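Putative host cell surface-exposed lipoprotein (Streptococcus phage TP-J34, PDB 4EQQ) probably excludes superinfecting phages from its streptococcal host, as a surface lipoprotein whose target is the phage tape measure protein. Local coordinates at residues K23-A26 / H30-K33; E34-Q39 / Y53-S58; E68-Y73 / D82-Q87. All coordinates share one frame; numbering follows the deposited sequence.

In the fold
Contacts 1 and 2 lie in the first three-helix half of the ectodomain and contact 3 in the second, the two halves matching two copies of the same lipoprotein family. Contacts 1 and 2 have centres about 8 Å apart and touch directly: Tyr25 CB packs 3.7 Å from Leu36 CD1, and Lys33 NZ makes a salt bridge of 2.7 Å to Glu56 OE2. Contact 3 is centred about 16 Å from contact 1, yet His30 CG comes within 3.5 Å of Glu68 CB, joining the halves. Contacts 2 and 3 do not touch each other, but both reach the second subunit. A sulfate held at Lys69 in contact 3 also lies about 5 Å from the Met31 side chain.

Contact 1. Residues K23-A26 / H30-K33; sequences KQYA and HMSK
The Tyr25 ring and the methyl of Met31 meet obliquely, with CE 3.7 Å from CD1 of the ring and a little farther from CG. The sulfur follows behind the methyl: Met31 SD stands 5.1 Å from the centroid of the Tyr25 ring, 34° off the ring normal, a Met-aromatic contact. The second flat group, the His30 imidazole, also approaches at a slant, its CD2 3.8 Å from Ala26 O at the end of the preceding helical segment.

Met31 reaches the ring because its chain runs extended beyond CG (chi2 178°), carrying the methyl across to the tyrosine. No hydrogen bond spans the two segments, so the contact rests on this apolar and sulfur packing. The phenol end of Tyr25 leads elsewhere, hydrogen-bonding Asp44 and Gln39.

Ser32 is the N-cap of the next helix, and Glu35 returns a carboxylate oxygen to Ser32 N, the reciprocal pair of a capping box. Residues 30-33 thus carry the chain from helix 13-28 into helix 33-42, whose Leu36 packs on both Tyr25 and Met31, while His30 lies against Gln65 and Glu68 of helix 62-77 and Met31 touches Thr76 of the second subunit.

Contact 2. Residues E34-Q39 / Y53-S58; sequences EELRSQ and YAVENS
Arg37 and Val55 mark the nearest backbone approach of the two helical segments, their CA atoms 6.1 Å apart. Segment 34-39 is regular helix, whereas in 53-58 the backbone bonds from Glu56 N and Asn57 N are weak. Side chains add to these bonds: Asn57 ND2 donates to Tyr53 O, and Ser58 OG bonds to Ala54 O at 2.6 Å.

Val55 carries the contact by splitting its two methyls. CG1 comes against the backbone of the other helix, 3.5 Å from Arg37 N, and touches Leu36 CG at 3.8 Å as the two side chains slide past each other. CG2 instead lies over one face of the Arg37 guanidinium, 3.7 Å from NH1.

The guanidinium is fixed by its edges. Bent at chi3 (-58°), the arginine turns back along its own helix to grip Glu34 side-on: NE bonds OE1 at 2.9 Å and NH2 bonds OE2 at 3.0 Å, the latter nearly straight at 173°. A water links NH2 to Glu56 OE2, and NH1 makes a salt bridge to Asp52. The bonds to Glu34 and Asp52 probably hold the plane of the guanidinium in place, with one face against Val55 CG2.

Beyond the pair, Leu36 continues onto Ile60, and Ser38 OG bonds Asp75 O of the second subunit. Two successive short helices, 33-42 and 48-57, packed through a few apolar side chains with ion pairs of Arg37 to Glu34 and Asp52 alongside, are consistent with the helix-turn-helix fold assigned to this ectodomain.

Contact 3. Residues E68-Y73 / D82-Q87; sequences EKAKQY and DAIRDQ. With SO4 (sulfate ion), chain D.
Tyr73 OH is gripped from several directions: Lys69 NZ donates to it at 3.0 Å, a water donates at 3.2 Å, and Asp92 OD2, outside the segments, is its strongest polar partner. The same water accepts from Gln87 NE2 at 2.6 Å and so bridges the two segments, between which there is no direct hydrogen bond. Lys69 NZ also reaches sulfate O2 at 2.6 Å and forms a salt bridge with Asp92; bends at chi2 and chi4 fold its chain so that NZ lies beside Tyr73 OH.

Away from this polar end the packing is apolar. Ile84 places CG2 3.7 Å from Ala70 CB and near the plane of the Tyr73 ring at its edge, while CG1 meets Tyr73 CB at 3.8 Å. Gln87 crosses the tyrosine at about a right angle, its CG 3.7 Å from CE2, with the amide plane perpendicular to the ring. The short helix axes pass 10.0 Å apart at 131°, with Leu106 covering Ala70 and Ile84.

Phe91 of the second subunit meets the Tyr73 ring. Two lysines, one from each subunit, and Gln72 of the second subunit hold the sulfate, probably from the crystallisation liquor, consistent with a site able to take an anion; Asp92 would partly offset the positive charge.

Contact 1. Residues K23-A26 / H30-K33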
loop_
_atom_site.group_PDB
_atom_site.type_symbol
_atom_site.label_atom_id
_atom_site.label_comp_id
_atom_site.label_asym_id
_atom_site.label_seq_id
_atom_site.Cartn_x
_atom_site.Cartn_y
_atom_site.Cartn_z
ATOM N N LYS A 23 -3.863 12.682 5.702
ATOM C CA LYS A 23 -4.551 11.852 6.700
ATOM C C LYS A 23 -5.276 10.679 6.040
ATOM O O LYS A 23 -5.276 9.584 6.576
ATOM C CB LYS A 23 -5.559 12.689 7.485
ATOM C CG LYS A 23 -4.929 13.611 8.495
ATOM C CD LYS A 23 -5.977 14.522 9.148
ATOM C CE LYS A 23 -5.367 15.411 10.210
ATOM N NZ LYS A 23 -5.016 14.632 11.418
ATOM N N GLN A 24 -5.905 10.923 4.888
ATOM C CA GLN A 24 -6.611 9.905 4.093
ATOM C C GLN A 24 -5.614 8.834 3.622
ATOM O O GLN A 24 -5.832 7.646 3.844
ATOM C CB GLN A 24 -7.245 10.596 2.885
ATOM C CG GLN A 24 -8.536 10.025 2.406
ATOM C CD GLN A 24 -9.195 11.042 1.504
ATOM O OE1 GLN A 24 -9.760 12.046 1.956
ATOM N NE2 GLN A 24 -9.055 10.857 0.205
ATOM N N TYR A 25 -4.490 9.261 3.033
ATOM C CA TYR A 25 -3.444 8.343 2.585
ATOM C C TYR A 25 -2.874 7.508 3.716
ATOM O O TYR A 25 -2.746 6.298 3.555
ATOM C CB TYR A 25 -2.301 9.097 1.891
ATOM C CG TYR A 25 -2.629 9.550 0.496
ATOM C CD1 TYR A 25 -3.072 8.647 -0.469
ATOM C CD2 TYR A 25 -2.407 10.868 0.104
ATOM C CE1 TYR A 25 -3.355 9.059 -1.770
ATOM C CE2 TYR A 25 -2.638 11.279 -1.205
ATOM C CZ TYR A 25 -3.123 10.375 -2.135
ATOM O OH TYR A 25 -3.353 10.782 -3.415
ATOM N N ALA A 26 -2.539 8.140 4.863
ATOM C CA ALA A 26 -1.978 7.475 6.042
ATOM C C ALA A 26 -2.941 6.489 6.708
ATOM O O ALA A 26 -2.498 5.567 7.382
ATOM C CB ALA A 26 -1.511 8.504 7.052
ATOM N N HIS A 30 -0.146 2.459 3.752
ATOM C CA HIS A 30 0.792 2.790 4.835
ATOM C C HIS A 30 2.166 3.353 4.403
ATOM O O HIS A 30 3.177 2.663 4.438
ATOM C CB HIS A 30 0.836 1.639 5.825
ATOM C CG HIS A 30 -0.549 1.272 6.270
ATOM N ND1 HIS A 30 -1.145 0.102 5.860
ATOM C CD2 HIS A 30 -1.422 1.968 7.037
ATOM C CE1 HIS A 30 -2.341 0.093 6.424
ATOM N NE2 HIS A 30 -2.554 1.206 7.130
ATOM N N MET A 31 2.185 4.645 4.074
ATOM C CA MET A 31 3.335 5.360 3.523
ATOM C C MET A 31 4.306 5.901 4.522
ATOM O O MET A 31 3.925 6.359 5.607
ATOM C CB MET A 31 2.865 6.534 2.651
ATOM C CG MET A 31 1.988 6.116 1.495
ATOM S SD MET A 31 1.460 7.574 0.585
ATOM C CE MET A 31 0.203 6.854 -0.462
ATOM N N SER A 32 5.571 5.957 4.096
ATOM C CA SER A 32 6.620 6.607 4.860
ATOM C C SER A 32 6.423 8.083 4.581
ATOM O O SER A 32 5.654 8.438 3.671
ATOM C CB SER A 32 7.994 6.140 4.378
ATOM O OG SER A 32 8.320 6.657 3.101
ATOM N N LYS A 33 7.081 8.945 5.361
ATOM C CA LYS A 33 7.008 10.387 5.155
ATOM C C LYS A 33 7.416 10.743 3.726
ATOM O O LYS A 33 6.773 11.589 3.106
ATOM C CB LYS A 33 7.926 11.108 6.154
ATOM C CG LYS A 33 7.762 12.628 6.165
ATOM C CD LYS A 33 8.780 13.329 7.070
ATOM C CE LYS A 33 8.569 13.081 8.547
ATOM N NZ LYS A 33 9.594 13.786 9.367
#

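Contact 2. Residues E34-Q39 / Y53-S58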
loop_
_atom_site.group_PDB
_atom_site.type_symbol
_atom_site.label_atom_id
_atom_site.label_comp_id
_atom_site.label_asym_id
_atom_site.label_seq_id
_atom_site.Cartn_x
_atom_site.Cartn_y
_atom_site.Cartn_z
ATOM N N GLU A 34 8.502 10.117 3.212
ATOM C CA GLU A 34 9.005 10.414 1.863
ATOM C C GLU A 34 8.054 9.945 0.749
ATOM O O GLU A 34 7.867 10.647 -0.242
ATOM C CB GLU A 34 10.449 9.901 1.667
ATOM C CG GLU A 34 11.463 10.561 2.599
ATOM C CD GLU A 34 11.391 12.071 2.742
ATOM O OE1 GLU A 34 11.257 12.763 1.711
ATOM O OE2 GLU A 34 11.449 12.564 3.892
ATOM N N GLU A 35 7.414 8.786 0.950
ATOM C CA GLU A 35 6.424 8.270 -0.003
ATOM C C GLU A 35 5.221 9.213 -0.100
ATOM O O GLU A 35 4.774 9.556 -1.201
ATOM C CB GLU A 35 5.973 6.874 0.406
ATOM C CG GLU A 35 6.963 5.822 -0.052
ATOM C CD GLU A 35 6.677 4.422 0.443
ATOM O OE1 GLU A 35 6.116 4.272 1.556
ATOM O OE2 GLU A 35 7.075 3.468 -0.262
ATOM N N LEU A 36 4.746 9.675 1.057
ATOM C CA LEU A 36 3.609 10.589 1.172
ATOM C C LEU A 36 3.930 11.956 0.568
ATOM O O LEU A 36 3.109 12.515 -0.160
ATOM C CB LEU A 36 3.172 10.706 2.644
ATOM C CG LEU A 36 1.995 11.658 2.922
ATOM C CD1 LEU A 36 0.723 11.226 2.158
ATOM C CD2 LEU A 36 1.730 11.743 4.396
ATOM N N ARG A 37 5.159 12.451 0.807
ATOM C CA ARG A 37 5.632 13.730 0.284
ATOM C C ARG A 37 5.576 13.736 -1.243
ATOM O O ARG A 37 5.112 14.709 -1.851
ATOM C CB ARG A 37 7.078 13.995 0.764
ATOM C CG ARG A 37 7.543 15.434 0.548
ATOM C CD ARG A 37 9.072 15.567 0.603
ATOM N NE ARG A 37 9.631 15.108 1.877
ATOM C CZ ARG A 37 9.624 15.810 3.004
ATOM N NH1 ARG A 37 9.073 17.018 3.041
ATOM N NH2 ARG A 37 10.133 15.297 4.113
ATOM N N SER A 38 6.084 12.646 -1.847
ATOM C CA SER A 38 6.118 12.419 -3.286
ATOM C C SER A 38 4.682 12.236 -3.833
ATOM O O SER A 38 4.337 12.847 -4.837
ATOM C CB SER A 38 6.992 11.213 -3.600
ATOM O OG SER A 38 6.940 10.910 -4.985
ATOM N N GLN A 39 3.833 11.449 -3.141
ATOM C CA GLN A 39 2.440 11.222 -3.543
ATOM C C GLN A 39 1.649 12.544 -3.685
ATOM O O GLN A 39 0.964 12.742 -4.694
ATOM C CB GLN A 39 1.737 10.302 -2.534
ATOM C CG GLN A 39 0.261 10.031 -2.858
ATOM C CD GLN A 39 0.048 9.088 -4.024
ATOM O OE1 GLN A 39 0.921 8.308 -4.392
ATOM N NE2 GLN A 39 -1.139 9.115 -4.617
ATOM N N TYR A 53 4.679 20.786 4.168
ATOM C CA TYR A 53 3.900 21.175 5.347
ATOM C C TYR A 53 3.009 20.009 5.808
ATOM O O TYR A 53 2.997 19.684 6.998
ATOM C CB TYR A 53 3.021 22.399 5.048
ATOM C CG TYR A 53 2.122 22.780 6.208
ATOM C CD1 TYR A 53 2.605 23.567 7.254
ATOM C CD2 TYR A 53 0.802 22.346 6.268
ATOM C CE1 TYR A 53 1.792 23.898 8.337
ATOM C CE2 TYR A 53 -0.014 22.658 7.353
ATOM C CZ TYR A 53 0.481 23.449 8.377
ATOM O OH TYR A 53 -0.326 23.801 9.431
ATOM N N ALA A 54 2.233 19.416 4.875
ATOM C CA ALA A 54 1.322 18.312 5.199
ATOM C C ALA A 54 2.005 17.079 5.836
ATOM O O ALA A 54 1.495 16.554 6.817
ATOM C CB ALA A 54 0.517 17.901 3.969
ATOM N N VAL A 55 3.165 16.644 5.326
ATOM C CA VAL A 55 3.827 15.441 5.889
ATOM C C VAL A 55 4.249 15.584 7.356
ATOM O O VAL A 55 4.292 14.582 8.066
ATOM C CB VAL A 55 4.957 14.850 5.010
ATOM C CG1 VAL A 55 4.431 14.455 3.625
ATOM C CG2 VAL A 55 6.153 15.804 4.921
ATOM N N GLU A 56 4.500 16.829 7.807
ATOM C CA GLU A 56 4.920 17.156 9.181
ATOM C C GLU A 56 3.790 17.588 10.113
ATOM O O GLU A 56 3.961 17.542 11.341
ATOM C CB GLU A 56 5.984 18.292 9.152
ATOM C CG GLU A 56 7.328 17.893 8.541
ATOM C CD GLU A 56 8.117 16.808 9.252
ATOM O OE1 GLU A 56 7.773 16.453 10.403
ATOM O OE2 GLU A 56 9.106 16.328 8.658
ATOM N N ASN A 57 2.657 18.049 9.544
ATOM C CA ASN A 57 1.570 18.662 10.301
ATOM C C ASN A 57 0.209 17.976 10.222
ATOM O O ASN A 57 -0.818 18.619 10.455
ATOM C CB ASN A 57 1.489 20.151 9.903
ATOM C CG ASN A 57 2.730 20.927 10.297
ATOM O OD1 ASN A 57 2.898 21.304 11.456
ATOM N ND2 ASN A 57 3.647 21.144 9.353
ATOM N N SER A 58 0.194 16.659 9.950
ATOM C CA SER A 58 -1.043 15.900 9.848
ATOM C C SER A 58 -1.251 14.918 11.005
ATOM O O SER A 58 -2.186 14.113 10.951
ATOM C CB SER A 58 -1.109 15.178 8.502
ATOM O OG SER A 58 -1.027 16.116 7.446
HETATM O O HOH W 1 10.381 16.792 6.542
#

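Contact 3. Residues E68-Y73 / D82-Q87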
loop_
_atom_site.group_PDB
_atom_site.type_symbol
_atom_site.label_atom_id
_atom_site.label_comp_id
_atom_site.label_asym_id
_atom_site.label_seq_id
_atom_site.Cartn_x
_atom_site.Cartn_y
_atom_site.Cartn_z
ATOM N N GLU A 68 2.409 -1.058 10.231
ATOM C CA GLU A 68 1.308 -1.498 9.367
ATOM C C GLU A 68 1.831 -2.001 8.010
ATOM O O GLU A 68 1.376 -3.037 7.519
ATOM C CB GLU A 68 0.238 -0.396 9.217
ATOM C CG GLU A 68 -0.558 -0.112 10.494
ATOM C CD GLU A 68 -1.102 -1.327 11.232
ATOM O OE1 GLU A 68 -0.730 -1.527 12.413
ATOM O OE2 GLU A 68 -1.817 -2.133 10.596
ATOM N N LYS A 69 2.834 -1.317 7.445
ATOM C CA LYS A 69 3.429 -1.765 6.181
ATOM C C LYS A 69 4.185 -3.096 6.388
ATOM O O LYS A 69 4.120 -3.980 5.537
ATOM C CB LYS A 69 4.365 -0.691 5.580
ATOM C CG LYS A 69 4.681 -0.945 4.103
ATOM C CD LYS A 69 3.407 -0.863 3.222
ATOM C CE LYS A 69 3.646 -1.259 1.786
ATOM N NZ LYS A 69 4.623 -0.351 1.125
ATOM N N ALA A 70 4.903 -3.217 7.519
ATOM C CA ALA A 70 5.665 -4.414 7.887
ATOM C C ALA A 70 4.722 -5.619 8.018
ATOM O O ALA A 70 5.044 -6.688 7.504
ATOM C CB ALA A 70 6.405 -4.185 9.214
ATOM N N LYS A 71 3.548 -5.437 8.670
ATOM C CA LYS A 71 2.533 -6.493 8.817
ATOM C C LYS A 71 2.059 -6.918 7.447
ATOM O O LYS A 71 1.971 -8.116 7.190
ATOM C CB LYS A 71 1.328 -6.025 9.653
ATOM C CG LYS A 71 1.615 -5.832 11.143
ATOM C CD LYS A 71 0.375 -5.240 11.811
ATOM C CE LYS A 71 0.543 -5.032 13.293
ATOM N NZ LYS A 71 -0.621 -4.294 13.868
ATOM N N GLN A 72 1.799 -5.938 6.546
ATOM C CA GLN A 72 1.373 -6.214 5.175
ATOM C C GLN A 72 2.406 -7.095 4.448
ATOM O O GLN A 72 2.021 -8.102 3.853
ATOM C CB GLN A 72 1.112 -4.910 4.405
ATOM C CG GLN A 72 0.562 -5.139 2.998
ATOM C CD GLN A 72 0.379 -3.856 2.216
ATOM O OE1 GLN A 72 -0.029 -2.824 2.754
ATOM N NE2 GLN A 72 0.675 -3.900 0.917
ATOM N N TYR A 73 3.708 -6.741 4.519
ATOM C CA TYR A 73 4.779 -7.538 3.890
ATOM C C TYR A 73 4.847 -8.946 4.473
ATOM O O TYR A 73 5.039 -9.905 3.725
ATOM C CB TYR A 73 6.158 -6.855 4.017
ATOM C CG TYR A 73 6.341 -5.610 3.165
ATOM C CD1 TYR A 73 5.666 -5.449 1.962
ATOM C CD2 TYR A 73 7.208 -4.592 3.572
ATOM C CE1 TYR A 73 5.846 -4.314 1.174
ATOM C CE2 TYR A 73 7.376 -3.441 2.801
ATOM C CZ TYR A 73 6.727 -3.322 1.586
ATOM O OH TYR A 73 6.911 -2.200 0.816
ATOM N N ASP A 82 14.027 -9.565 8.872
ATOM C CA ASP A 82 15.221 -8.890 8.354
ATOM C C ASP A 82 15.016 -8.388 6.935
ATOM O O ASP A 82 15.444 -7.277 6.625
ATOM C CB ASP A 82 16.475 -9.789 8.444
ATOM C CG ASP A 82 17.082 -9.922 9.844
ATOM O OD1 ASP A 82 16.787 -9.058 10.713
ATOM O OD2 ASP A 82 17.863 -10.874 10.062
ATOM N N ALA A 83 14.373 -9.189 6.072
ATOM C CA ALA A 83 14.085 -8.764 4.701
ATOM C C ALA A 83 13.101 -7.583 4.719
ATOM O O ALA A 83 13.240 -6.665 3.913
ATOM C CB ALA A 83 13.514 -9.915 3.881
ATOM N N ILE A 84 12.126 -7.598 5.649
ATOM C CA ILE A 84 11.142 -6.515 5.809
ATOM C C ILE A 84 11.829 -5.233 6.259
ATOM O O ILE A 84 11.541 -4.175 5.713
ATOM C CB ILE A 84 9.978 -6.914 6.747
ATOM C CG1 ILE A 84 9.103 -8.003 6.083
ATOM C CG2 ILE A 84 9.122 -5.676 7.138
ATOM C CD1 ILE A 84 8.173 -8.788 7.060
ATOM N N ARG A 85 12.738 -5.325 7.249
ATOM C CA ARG A 85 13.491 -4.172 7.749
ATOM C C ARG A 85 14.209 -3.470 6.593
ATOM O O ARG A 85 14.106 -2.248 6.473
ATOM C CB ARG A 85 14.518 -4.623 8.802
ATOM C CG ARG A 85 15.145 -3.461 9.593
ATOM C CD ARG A 85 16.480 -3.839 10.232
ATOM N NE ARG A 85 16.424 -5.160 10.853
ATOM C CZ ARG A 85 16.061 -5.392 12.110
ATOM N NH1 ARG A 85 15.745 -4.384 12.914
ATOM N NH2 ARG A 85 16.009 -6.633 12.570
ATOM N N ASP A 86 14.911 -4.237 5.726
ATOM C CA ASP A 86 15.634 -3.657 4.577
ATOM C C ASP A 86 14.708 -3.041 3.554
ATOM O O ASP A 86 15.007 -1.971 3.028
ATOM C CB ASP A 86 16.559 -4.682 3.907
ATOM C CG ASP A 86 17.659 -5.203 4.810
ATOM O OD1 ASP A 86 17.924 -4.564 5.857
ATOM O OD2 ASP A 86 18.264 -6.244 4.466
ATOM N N GLN A 87 13.583 -3.713 3.266
ATOM C CA GLN A 87 12.591 -3.209 2.314
ATOM C C GLN A 87 12.039 -1.872 2.801
ATOM O O GLN A 87 11.965 -0.924 2.023
ATOM C CB GLN A 87 11.447 -4.228 2.125
ATOM C CG GLN A 87 10.539 -3.912 0.917
ATOM C CD GLN A 87 11.232 -4.154 -0.414
ATOM O OE1 GLN A 87 12.242 -4.854 -0.516
ATOM N NE2 GLN A 87 10.700 -3.609 -1.468
HETATM S S SO4 D . 3.644 1.259 -1.970
HETATM O O1 SO4 D . 2.809 2.258 -1.289
HETATM O O2 SO4 D . 3.613 -0.001 -1.240
HETATM O O3 SO4 D . 3.125 1.023 -3.320
HETATM O O4 SO4 D . 5.024 1.754 -2.057
HETATM O O HOH W 2 8.128 -3.179 -1.924
#